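Local coordinates for protein putative glucoamylase (Bacteroides caccae ATCC 43185, PDB 4QT9) that probably hydrolyses glycosidic bonds of glucans or related carbohydrates, as a putative glucoamylase with an alpha/alpha toroid fold, at residues F108-W116 against N131-L141; G308-L316 against T351-L362. One frame throughout, in Å; residues are numbered along the deposited sequence.

Contact 1 of 2, residues F108-W116 against N131-L141; sequences FHGAYPHWW and NGGDLVETAFL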
loop_
_atom_site.group_PDB
_atom_site.type_symbol
_atom_site.label_atom_id
_atom_site.label_comp_id
_atom_site.label_asym_id
_atom_site.label_seq_id
_atom_site.Cartn_x
_atom_site.Cartn_y
_atom_site.Cartn_z
ATOM N N PHE A 108 5.629 18.506 6.898
ATOM C CA PHE A 108 5.052 19.671 6.229
ATOM C C PHE A 108 3.601 19.724 6.590
ATOM O O PHE A 108 2.804 18.944 6.084
ATOM C CB PHE A 108 5.308 19.550 4.697
ATOM C CG PHE A 108 6.764 19.260 4.388
ATOM C CD1 PHE A 108 7.237 17.951 4.346
ATOM C CD2 PHE A 108 7.690 20.295 4.292
ATOM C CE1 PHE A 108 8.591 17.685 4.140
ATOM C CE2 PHE A 108 9.039 20.029 4.055
ATOM C CZ PHE A 108 9.476 18.722 3.971
ATOM N N HIS A 109 3.288 20.579 7.578
ATOM C CA HIS A 109 1.966 20.744 8.216
ATOM C C HIS A 109 1.544 19.373 8.762
ATOM O O HIS A 109 0.437 18.912 8.521
ATOM C CB HIS A 109 0.926 21.367 7.257
ATOM C CG HIS A 109 1.110 22.838 7.077
ATOM N ND1 HIS A 109 0.551 23.747 7.951
ATOM C CD2 HIS A 109 1.805 23.512 6.135
ATOM C CE1 HIS A 109 0.910 24.939 7.512
ATOM N NE2 HIS A 109 1.672 24.851 6.428
ATOM N N GLY A 110 2.492 18.699 9.414
ATOM C CA GLY A 110 2.271 17.383 10.001
ATOM C C GLY A 110 2.331 16.210 9.039
ATOM O O GLY A 110 2.418 15.066 9.487
ATOM N N ALA A 111 2.256 16.467 7.723
ATOM C CA ALA A 111 2.293 15.411 6.721
ATOM C C ALA A 111 3.751 15.031 6.398
ATOM O O ALA A 111 4.654 15.865 6.478
ATOM C CB ALA A 111 1.558 15.840 5.448
ATOM N N TYR A 112 3.969 13.781 6.010
ATOM C CA TYR A 112 5.319 13.331 5.688
ATOM C C TYR A 112 5.580 13.403 4.180
ATOM O O TYR A 112 4.645 13.285 3.376
ATOM C CB TYR A 112 5.566 11.924 6.241
ATOM C CG TYR A 112 5.743 11.915 7.746
ATOM C CD1 TYR A 112 6.946 12.311 8.330
ATOM C CD2 TYR A 112 4.697 11.550 8.590
ATOM C CE1 TYR A 112 7.125 12.284 9.714
ATOM C CE2 TYR A 112 4.855 11.546 9.977
ATOM C CZ TYR A 112 6.075 11.909 10.532
ATOM O OH TYR A 112 6.265 11.881 11.885
ATOM N N PRO A 113 6.861 13.624 3.761
ATOM C CA PRO A 113 7.146 13.638 2.310
ATOM C C PRO A 113 7.134 12.226 1.736
ATOM O O PRO A 113 7.138 11.260 2.510
ATOM C CB PRO A 113 8.568 14.191 2.251
ATOM C CG PRO A 113 9.202 13.705 3.519
ATOM C CD PRO A 113 8.110 13.796 4.549
ATOM N N HIS A 114 7.194 12.092 0.397
ATOM C CA HIS A 114 7.315 10.771 -0.245
ATOM C C HIS A 114 8.594 10.048 0.223
ATOM O O HIS A 114 8.554 8.885 0.614
ATOM C CB HIS A 114 7.362 10.907 -1.770
ATOM C CG HIS A 114 7.150 9.619 -2.511
ATOM N ND1 HIS A 114 6.263 9.545 -3.547
ATOM C CD2 HIS A 114 7.705 8.401 -2.326
ATOM C CE1 HIS A 114 6.287 8.292 -3.965
ATOM N NE2 HIS A 114 7.145 7.566 -3.260
ATOM N N TRP A 115 9.712 10.771 0.228
ATOM C CA TRP A 115 11.028 10.234 0.595
ATOM C C TRP A 115 11.805 11.082 1.582
ATOM O O TRP A 115 11.715 12.304 1.547
ATOM C CB TRP A 115 11.917 10.190 -0.661
ATOM C CG TRP A 115 11.590 9.184 -1.722
ATOM C CD1 TRP A 115 11.042 7.947 -1.542
ATOM C CD2 TRP A 115 12.006 9.246 -3.094
ATOM N NE1 TRP A 115 11.030 7.256 -2.733
ATOM C CE2 TRP A 115 11.627 8.026 -3.704
ATOM C CE3 TRP A 115 12.674 10.216 -3.873
ATOM C CZ2 TRP A 115 11.876 7.753 -5.061
ATOM C CZ3 TRP A 115 12.960 9.928 -5.205
ATOM C CH2 TRP A 115 12.556 8.715 -5.788
ATOM N N TRP A 116 12.657 10.426 2.369
ATOM C CA TRP A 116 13.731 11.006 3.176
ATOM C C TRP A 116 15.006 10.240 2.939
ATOM O O TRP A 116 14.982 9.068 2.552
ATOM C CB TRP A 116 13.507 10.969 4.706
ATOM C CG TRP A 116 12.189 11.349 5.275
ATOM C CD1 TRP A 116 11.844 12.563 5.793
ATOM C CD2 TRP A 116 11.145 10.443 5.646
ATOM N NE1 TRP A 116 10.598 12.494 6.375
ATOM C CE2 TRP A 116 10.156 11.195 6.319
ATOM C CE3 TRP A 116 10.909 9.074 5.407
ATOM C CZ2 TRP A 116 8.981 10.616 6.800
ATOM C CZ3 TRP A 116 9.735 8.510 5.870
ATOM C CH2 TRP A 116 8.798 9.274 6.578
ATOM N N ASN A 131 8.802 18.600 -3.158
ATOM C CA ASN A 131 9.829 18.686 -2.104
ATOM C C ASN A 131 9.190 18.907 -0.714
ATOM O O ASN A 131 9.837 19.378 0.205
ATOM C CB ASN A 131 10.799 19.844 -2.438
ATOM C CG ASN A 131 10.170 21.235 -2.438
ATOM O OD1 ASN A 131 8.951 21.415 -2.521
ATOM N ND2 ASN A 131 10.990 22.257 -2.392
ATOM N N GLY A 132 7.909 18.626 -0.587
ATOM C CA GLY A 132 7.230 18.876 0.677
ATOM C C GLY A 132 6.400 17.695 1.095
ATOM O O GLY A 132 6.841 16.560 1.001
ATOM N N GLY A 133 5.206 17.971 1.578
ATOM C CA GLY A 133 4.294 16.928 2.006
ATOM C C GLY A 133 3.627 16.237 0.836
ATOM O O GLY A 133 3.406 16.834 -0.221
ATOM N N ASP A 134 3.372 14.950 1.024
ATOM C CA ASP A 134 2.667 14.032 0.122
ATOM C C ASP A 134 1.600 13.378 0.990
ATOM O O ASP A 134 1.943 12.554 1.851
ATOM C CB ASP A 134 3.674 13.006 -0.474
ATOM C CG ASP A 134 3.038 12.039 -1.454
ATOM O OD1 ASP A 134 1.877 11.590 -1.197
ATOM O OD2 ASP A 134 3.675 11.734 -2.479
ATOM N N LEU A 135 0.337 13.816 0.872
ATOM C CA LEU A 135 -0.723 13.343 1.775
ATOM C C LEU A 135 -1.153 11.876 1.552
ATOM O O LEU A 135 -1.570 11.199 2.501
ATOM C CB LEU A 135 -1.944 14.269 1.718
ATOM C CG LEU A 135 -2.825 14.279 2.967
ATOM C CD1 LEU A 135 -2.089 14.820 4.167
ATOM C CD2 LEU A 135 -4.099 15.052 2.728
ATOM N N VAL A 136 -1.007 11.380 0.340
ATOM C CA VAL A 136 -1.327 9.988 0.009
ATOM C C VAL A 136 -0.334 9.065 0.713
ATOM O O VAL A 136 -0.727 8.099 1.348
ATOM C CB VAL A 136 -1.308 9.798 -1.515
ATOM C CG1 VAL A 136 -1.453 8.327 -1.887
ATOM C CG2 VAL A 136 -2.395 10.644 -2.160
ATOM N N GLU A 137 0.947 9.387 0.627
ATOM C CA GLU A 137 2.011 8.633 1.276
ATOM C C GLU A 137 1.884 8.712 2.805
ATOM O O GLU A 137 2.096 7.709 3.493
ATOM C CB GLU A 137 3.357 9.171 0.800
ATOM C CG GLU A 137 3.713 8.682 -0.591
ATOM C CD GLU A 137 4.377 7.319 -0.592
ATOM O OE1 GLU A 137 5.575 7.237 -0.226
ATOM O OE2 GLU A 137 3.686 6.328 -0.922
ATOM N N THR A 138 1.460 9.873 3.323
ATOM C CA THR A 138 1.210 10.077 4.763
ATOM C C THR A 138 0.080 9.131 5.244
ATOM O O THR A 138 0.191 8.512 6.304
ATOM C CB THR A 138 0.876 11.546 5.047
ATOM O OG1 THR A 138 1.996 12.340 4.686
ATOM C CG2 THR A 138 0.525 11.797 6.514
ATOM N N ALA A 139 -0.959 8.978 4.417
ATOM C CA ALA A 139 -2.110 8.136 4.727
ATOM C C ALA A 139 -1.702 6.655 4.833
ATOM O O ALA A 139 -2.135 5.983 5.771
ATOM C CB ALA A 139 -3.170 8.326 3.684
ATOM N N PHE A 140 -0.866 6.162 3.901
ATOM C CA PHE A 140 -0.337 4.791 3.906
ATOM C C PHE A 140 0.569 4.568 5.124
ATOM O O PHE A 140 0.499 3.519 5.737
ATOM C CB PHE A 140 0.397 4.454 2.592
ATOM C CG PHE A 140 -0.527 4.460 1.383
ATOM C CD1 PHE A 140 -1.818 3.955 1.471
ATOM C CD2 PHE A 140 -0.107 4.989 0.172
ATOM C CE1 PHE A 140 -2.680 3.998 0.379
ATOM C CE2 PHE A 140 -0.966 5.009 -0.936
ATOM C CZ PHE A 140 -2.252 4.528 -0.824
ATOM N N LEU A 141 1.330 5.549 5.528
ATOM C CA LEU A 141 2.144 5.425 6.752
ATOM C C LEU A 141 1.244 5.375 7.988
ATOM O O LEU A 141 1.474 4.548 8.890
ATOM C CB LEU A 141 3.144 6.593 6.849
ATOM C CG LEU A 141 4.074 6.674 8.078
ATOM C CD1 LEU A 141 5.023 5.441 8.205
ATOM C CD2 LEU A 141 4.946 7.894 7.987
HETATM O O HOH W 1 7.322 14.738 -0.945
HETATM O O HOH W 2 5.120 12.089 -4.438
#

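Contact 2 of 2, residues G308-L316 against T351-L362; sequences GFGPDCWGL and TPEYSLQVMRHL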
loop_
_atom_site.group_PDB
_atom_site.type_symbol
_atom_site.label_atom_id
_atom_site.label_comp_id
_atom_site.label_asym_id
_atom_site.label_seq_id
_atom_site.Cartn_x
_atom_site.Cartn_y
_atom_site.Cartn_z
ATOM N N GLY A 308 4.172 -17.166 -21.137
ATOM C CA GLY A 308 3.842 -17.458 -19.751
ATOM C C GLY A 308 2.501 -17.002 -19.223
ATOM O O GLY A 308 2.035 -17.573 -18.233
ATOM N N PHE A 309 1.885 -15.970 -19.842
ATOM C CA PHE A 309 0.587 -15.410 -19.391
ATOM C C PHE A 309 -0.509 -16.481 -19.444
ATOM O O PHE A 309 -0.607 -17.183 -20.441
ATOM C CB PHE A 309 0.188 -14.203 -20.260
ATOM C CG PHE A 309 0.807 -12.859 -19.946
ATOM C CD1 PHE A 309 2.159 -12.751 -19.624
ATOM C CD2 PHE A 309 0.063 -11.689 -20.066
ATOM C CE1 PHE A 309 2.742 -11.504 -19.375
ATOM C CE2 PHE A 309 0.651 -10.440 -19.830
ATOM C CZ PHE A 309 1.981 -10.356 -19.453
ATOM N N GLY A 310 -1.242 -16.659 -18.348
ATOM C CA GLY A 310 -2.278 -17.686 -18.259
ATOM C C GLY A 310 -2.899 -17.828 -16.878
ATOM O O GLY A 310 -2.642 -16.996 -16.015
ATOM N N PRO A 311 -3.710 -18.889 -16.615
ATOM C CA PRO A 311 -4.353 -19.022 -15.282
ATOM C C PRO A 311 -3.375 -19.244 -14.134
ATOM O O PRO A 311 -3.703 -18.915 -12.999
ATOM C CB PRO A 311 -5.285 -20.229 -15.438
ATOM C CG PRO A 311 -5.378 -20.473 -16.926
ATOM C CD PRO A 311 -4.120 -19.976 -17.530
ATOM N N ASP A 312 -2.177 -19.778 -14.418
ATOM C CA ASP A 312 -1.145 -19.997 -13.399
ATOM C C ASP A 312 -0.200 -18.795 -13.299
ATOM O O ASP A 312 0.627 -18.755 -12.397
ATOM C CB ASP A 312 -0.329 -21.267 -13.719
ATOM C CG ASP A 312 -1.135 -22.555 -13.788
ATOM O OD1 ASP A 312 -1.658 -22.991 -12.728
ATOM O OD2 ASP A 312 -1.223 -23.141 -14.895
ATOM N N CYS A 313 -0.272 -17.849 -14.243
ATOM C CA CYS A 313 0.652 -16.713 -14.240
ATOM C C CYS A 313 -0.045 -15.458 -14.760
ATOM O O CYS A 313 -0.217 -15.276 -15.967
ATOM C CB CYS A 313 1.908 -17.040 -15.048
ATOM S SG CYS A 313 3.216 -15.796 -14.911
ATOM N N TRP A 314 -0.487 -14.609 -13.824
ATOM C CA TRP A 314 -1.190 -13.373 -14.152
ATOM C C TRP A 314 -0.919 -12.330 -13.076
ATOM O O TRP A 314 -0.449 -12.679 -11.993
ATOM C CB TRP A 314 -2.729 -13.605 -14.296
ATOM C CG TRP A 314 -3.395 -14.217 -13.093
ATOM C CD1 TRP A 314 -3.611 -15.551 -12.867
ATOM C CD2 TRP A 314 -3.972 -13.519 -11.978
ATOM N NE1 TRP A 314 -4.275 -15.729 -11.674
ATOM C CE2 TRP A 314 -4.512 -14.496 -11.105
ATOM C CE3 TRP A 314 -4.108 -12.162 -11.642
ATOM C CZ2 TRP A 314 -5.158 -14.159 -9.912
ATOM C CZ3 TRP A 314 -4.737 -11.827 -10.445
ATOM C CH2 TRP A 314 -5.239 -12.819 -9.586
ATOM N N GLY A 315 -1.254 -11.080 -13.358
ATOM C CA GLY A 315 -1.092 -10.021 -12.370
ATOM C C GLY A 315 -0.348 -8.827 -12.916
ATOM O O GLY A 315 0.887 -8.831 -12.977
ATOM N N LEU A 316 -1.120 -7.803 -13.336
ATOM C CA LEU A 316 -0.588 -6.566 -13.905
ATOM C C LEU A 316 -0.804 -5.381 -12.973
ATOM O O LEU A 316 -1.943 -5.017 -12.648
ATOM C CB LEU A 316 -1.204 -6.257 -15.277
ATOM C CG LEU A 316 -1.024 -7.311 -16.356
ATOM C CD1 LEU A 316 -1.760 -6.908 -17.618
ATOM C CD2 LEU A 316 0.408 -7.559 -16.642
ATOM N N THR A 351 -9.405 -13.364 -4.166
ATOM C CA THR A 351 -9.396 -14.564 -5.020
ATOM C C THR A 351 -8.397 -15.580 -4.430
ATOM O O THR A 351 -7.294 -15.738 -4.966
ATOM C CB THR A 351 -9.068 -14.167 -6.475
ATOM O OG1 THR A 351 -7.809 -13.485 -6.477
ATOM C CG2 THR A 351 -10.143 -13.268 -7.096
ATOM N N PRO A 352 -8.744 -16.239 -3.288
ATOM C CA PRO A 352 -7.770 -17.125 -2.628
ATOM C C PRO A 352 -7.185 -18.233 -3.519
ATOM O O PRO A 352 -5.964 -18.377 -3.565
ATOM C CB PRO A 352 -8.561 -17.706 -1.453
ATOM C CG PRO A 352 -9.605 -16.689 -1.163
ATOM C CD PRO A 352 -9.991 -16.142 -2.496
ATOM N N GLU A 353 -8.034 -18.982 -4.253
ATOM C CA GLU A 353 -7.590 -20.094 -5.104
ATOM C C GLU A 353 -6.750 -19.612 -6.287
ATOM O O GLU A 353 -5.681 -20.175 -6.522
ATOM C CB GLU A 353 -8.772 -20.948 -5.590
ATOM C CG GLU A 353 -9.453 -21.770 -4.500
ATOM C CD GLU A 353 -8.584 -22.701 -3.667
ATOM O OE1 GLU A 353 -7.782 -23.466 -4.253
ATOM O OE2 GLU A 353 -8.721 -22.675 -2.421
ATOM N N TYR A 354 -7.197 -18.565 -7.003
ATOM C CA TYR A 354 -6.448 -18.056 -8.149
ATOM C C TYR A 354 -5.119 -17.458 -7.710
ATOM O O TYR A 354 -4.113 -17.660 -8.382
ATOM C CB TYR A 354 -7.251 -17.026 -8.940
ATOM C CG TYR A 354 -8.543 -17.539 -9.551
ATOM C CD1 TYR A 354 -8.662 -18.857 -9.979
ATOM C CD2 TYR A 354 -9.627 -16.692 -9.742
ATOM C CE1 TYR A 354 -9.840 -19.323 -10.561
ATOM C CE2 TYR A 354 -10.800 -17.138 -10.336
ATOM C CZ TYR A 354 -10.906 -18.453 -10.742
ATOM O OH TYR A 354 -12.072 -18.857 -11.336
ATOM N N SER A 355 -5.099 -16.760 -6.565
ATOM C CA SER A 355 -3.860 -16.167 -6.078
ATOM C C SER A 355 -2.888 -17.223 -5.603
ATOM O O SER A 355 -1.692 -17.060 -5.819
ATOM C CB SER A 355 -4.135 -15.175 -4.957
ATOM O OG SER A 355 -4.909 -14.093 -5.446
ATOM N N LEU A 356 -3.385 -18.300 -4.956
ATOM C CA LEU A 356 -2.512 -19.374 -4.480
ATOM C C LEU A 356 -1.949 -20.160 -5.670
ATOM O O LEU A 356 -0.844 -20.696 -5.581
ATOM C CB LEU A 356 -3.251 -20.286 -3.499
ATOM C CG LEU A 356 -3.270 -19.804 -2.050
ATOM C CD1 LEU A 356 -4.309 -20.528 -1.238
ATOM C CD2 LEU A 356 -1.914 -19.975 -1.396
ATOM N N GLN A 357 -2.687 -20.174 -6.801
ATOM C CA GLN A 357 -2.296 -20.819 -8.053
ATOM C C GLN A 357 -1.054 -20.142 -8.610
ATOM O O GLN A 357 -0.100 -20.807 -9.006
ATOM C CB GLN A 357 -3.447 -20.717 -9.064
ATOM C CG GLN A 357 -3.682 -21.976 -9.837
ATOM C CD GLN A 357 -4.748 -21.792 -10.884
ATOM O OE1 GLN A 357 -5.824 -21.230 -10.624
ATOM N NE2 GLN A 357 -4.466 -22.282 -12.094
ATOM N N VAL A 358 -1.061 -18.804 -8.604
ATOM C CA VAL A 358 0.062 -18.020 -9.101
ATOM C C VAL A 358 1.221 -18.134 -8.112
ATOM O O VAL A 358 2.368 -18.322 -8.548
ATOM C CB VAL A 358 -0.378 -16.558 -9.357
ATOM C CG1 VAL A 358 0.804 -15.665 -9.727
ATOM C CG2 VAL A 358 -1.428 -16.528 -10.459
HETATM N N MSE A 359 0.923 -18.101 -6.790
HETATM C CA MSE A 359 1.955 -18.214 -5.756
HETATM C C MSE A 359 2.723 -19.537 -5.883
HETATM O O MSE A 359 3.947 -19.534 -5.828
HETATM C CB MSE A 359 1.360 -18.090 -4.356
HETATM C CG MSE A 359 2.429 -17.887 -3.281
HETATM SE SE MSE A 359 1.679 -17.968 -1.482
HETATM C CE MSE A 359 0.341 -16.641 -1.604
ATOM N N ARG A 360 1.993 -20.648 -6.055
ATOM C CA ARG A 360 2.531 -22.007 -6.225
ATOM C C ARG A 360 3.406 -22.089 -7.502
ATOM O O ARG A 360 4.527 -22.646 -7.447
ATOM C CB ARG A 360 1.348 -23.011 -6.264
ATOM C CG ARG A 360 1.615 -24.423 -6.797
ATOM C CD ARG A 360 2.027 -25.405 -5.722
ATOM N NE ARG A 360 1.079 -25.464 -4.608
ATOM C CZ ARG A 360 1.428 -25.711 -3.351
ATOM N NH1 ARG A 360 2.701 -25.928 -3.038
ATOM N NH2 ARG A 360 0.509 -25.744 -2.397
ATOM N N HIS A 361 2.907 -21.497 -8.625
ATOM C CA HIS A 361 3.599 -21.467 -9.928
ATOM C C HIS A 361 4.869 -20.608 -9.863
ATOM O O HIS A 361 5.913 -21.054 -10.340
ATOM C CB HIS A 361 2.656 -20.948 -11.027
ATOM C CG HIS A 361 3.273 -20.853 -12.388
ATOM N ND1 HIS A 361 3.410 -21.963 -13.196
ATOM C CD2 HIS A 361 3.740 -19.768 -13.050
ATOM C CE1 HIS A 361 3.982 -21.530 -14.308
ATOM N NE2 HIS A 361 4.194 -20.215 -14.268
ATOM N N LEU A 362 4.783 -19.377 -9.268
ATOM C CA LEU A 362 5.932 -18.478 -9.151
ATOM C C LEU A 362 7.020 -19.109 -8.276
ATOM O O LEU A 362 8.189 -19.113 -8.673
ATOM C CB LEU A 362 5.532 -17.092 -8.622
ATOM C CG LEU A 362 4.597 -16.262 -9.493
ATOM C CD1 LEU A 362 4.224 -14.972 -8.798
ATOM C CD2 LEU A 362 5.179 -16.032 -10.869
HETATM O O HOH W 3 -5.763 -18.496 -11.608
#

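Contact 1 of 2, residues F108-W116 against N131-L141
The capped N-terminus of helix 135-152 meets the chain leading into strand 115-117 here. Y112 N donates to T138 OG1 at 2.8 Å, and T138 OG1 donates to D134 O. T138 OG1 lies anti to its own carbonyl carbon (chi1 -62°), which turns the hydroxyl toward the loop. D134 N returns a bond to Y112 O at 3.2 Å. D134 OD1 takes E137 N at 3.0 Å from above the carboxylate plane, the N-cap bond. The F108 ring lies over G132, with G132 CA 3.6 Å from the ring centroid and almost on its normal. H114 passes across E137. E137 OE1 sits over one face of the imidazole, 3.2 Å from H114 CD2, and G68 N donates to this oxygen. One water links H114 ND1 with D134 OD2, meeting the ring at its edge. A second joins H114 N to G132 O. In one conformer of Y112, CD2 lies 3.7 Å from L141 CD2 and OH bonds to L102 O. An acetate ion, probably from the crystallisation liquor, lies near the E137 side chain and may mark a pocket. This is an N-capped helix start tied to a loop in a protein of alpha/alpha toroid fold.

Contact 2 of 2, residues G308-L316 against T351-L362
W314 and V358 meet at the centre of this contact, where V358 CG2 lies over a face of the indole, 3.5 Å from the centroid of the five-membered ring. W314 CG stands between its backbone N and carbonyl carbon (chi1 56°), which swings the indole over the helix. Its far edge meets Y354 CB, 3.7 Å from W314 CZ2. A water accepts from W314 NE1 and donates to P311 O and Q357 OE1. Q357 NE2 also gives a fairly straight bond to D312 OD1 at 3.0 Å, reaching it from above the carboxylate plane. The two flat groups stand 80° apart. D312 CB sits over a face of the H361 ring, and D312 O receives a CA-H...O contact from V358 CA at 3.4 Å. C313 CB touches H361 CD2 at 3.8 Å. With an alanine at W314, V358 CG2 is likely to lose its aromatic cover, Y354 CB its edge contact, and the bridging water its indole donor. Further out, T292 and C299 of helix 284-301 and A344 of helix 341-345 touch the indole. The type I turn G310-C313 sets D312 beside the helix. This is a beta-turn loop packed along a helix in a protein of alpha/alpha toroid fold.

The two contacts lie on opposite sides of the chain's centre, their centres about 34 Å apart, and share no helix or strand. Contact 1 is the more buried and the nearer to the centre of the chain. Contact 2 is partly buried, and its D312-Q357 bond joins two partly exposed side chains. Contact 2 sets a loop against the flank of helix 352-364; contact 1 also involves the short strand just before its helix. There, one backbone bond and one bond to a threonine hydroxyl cross between the segments, while the capping bond lies within the second. Waters bridge both. A phenylalanine covers glycine backbone in contact 1, and an indole covers a valine methyl in contact 2.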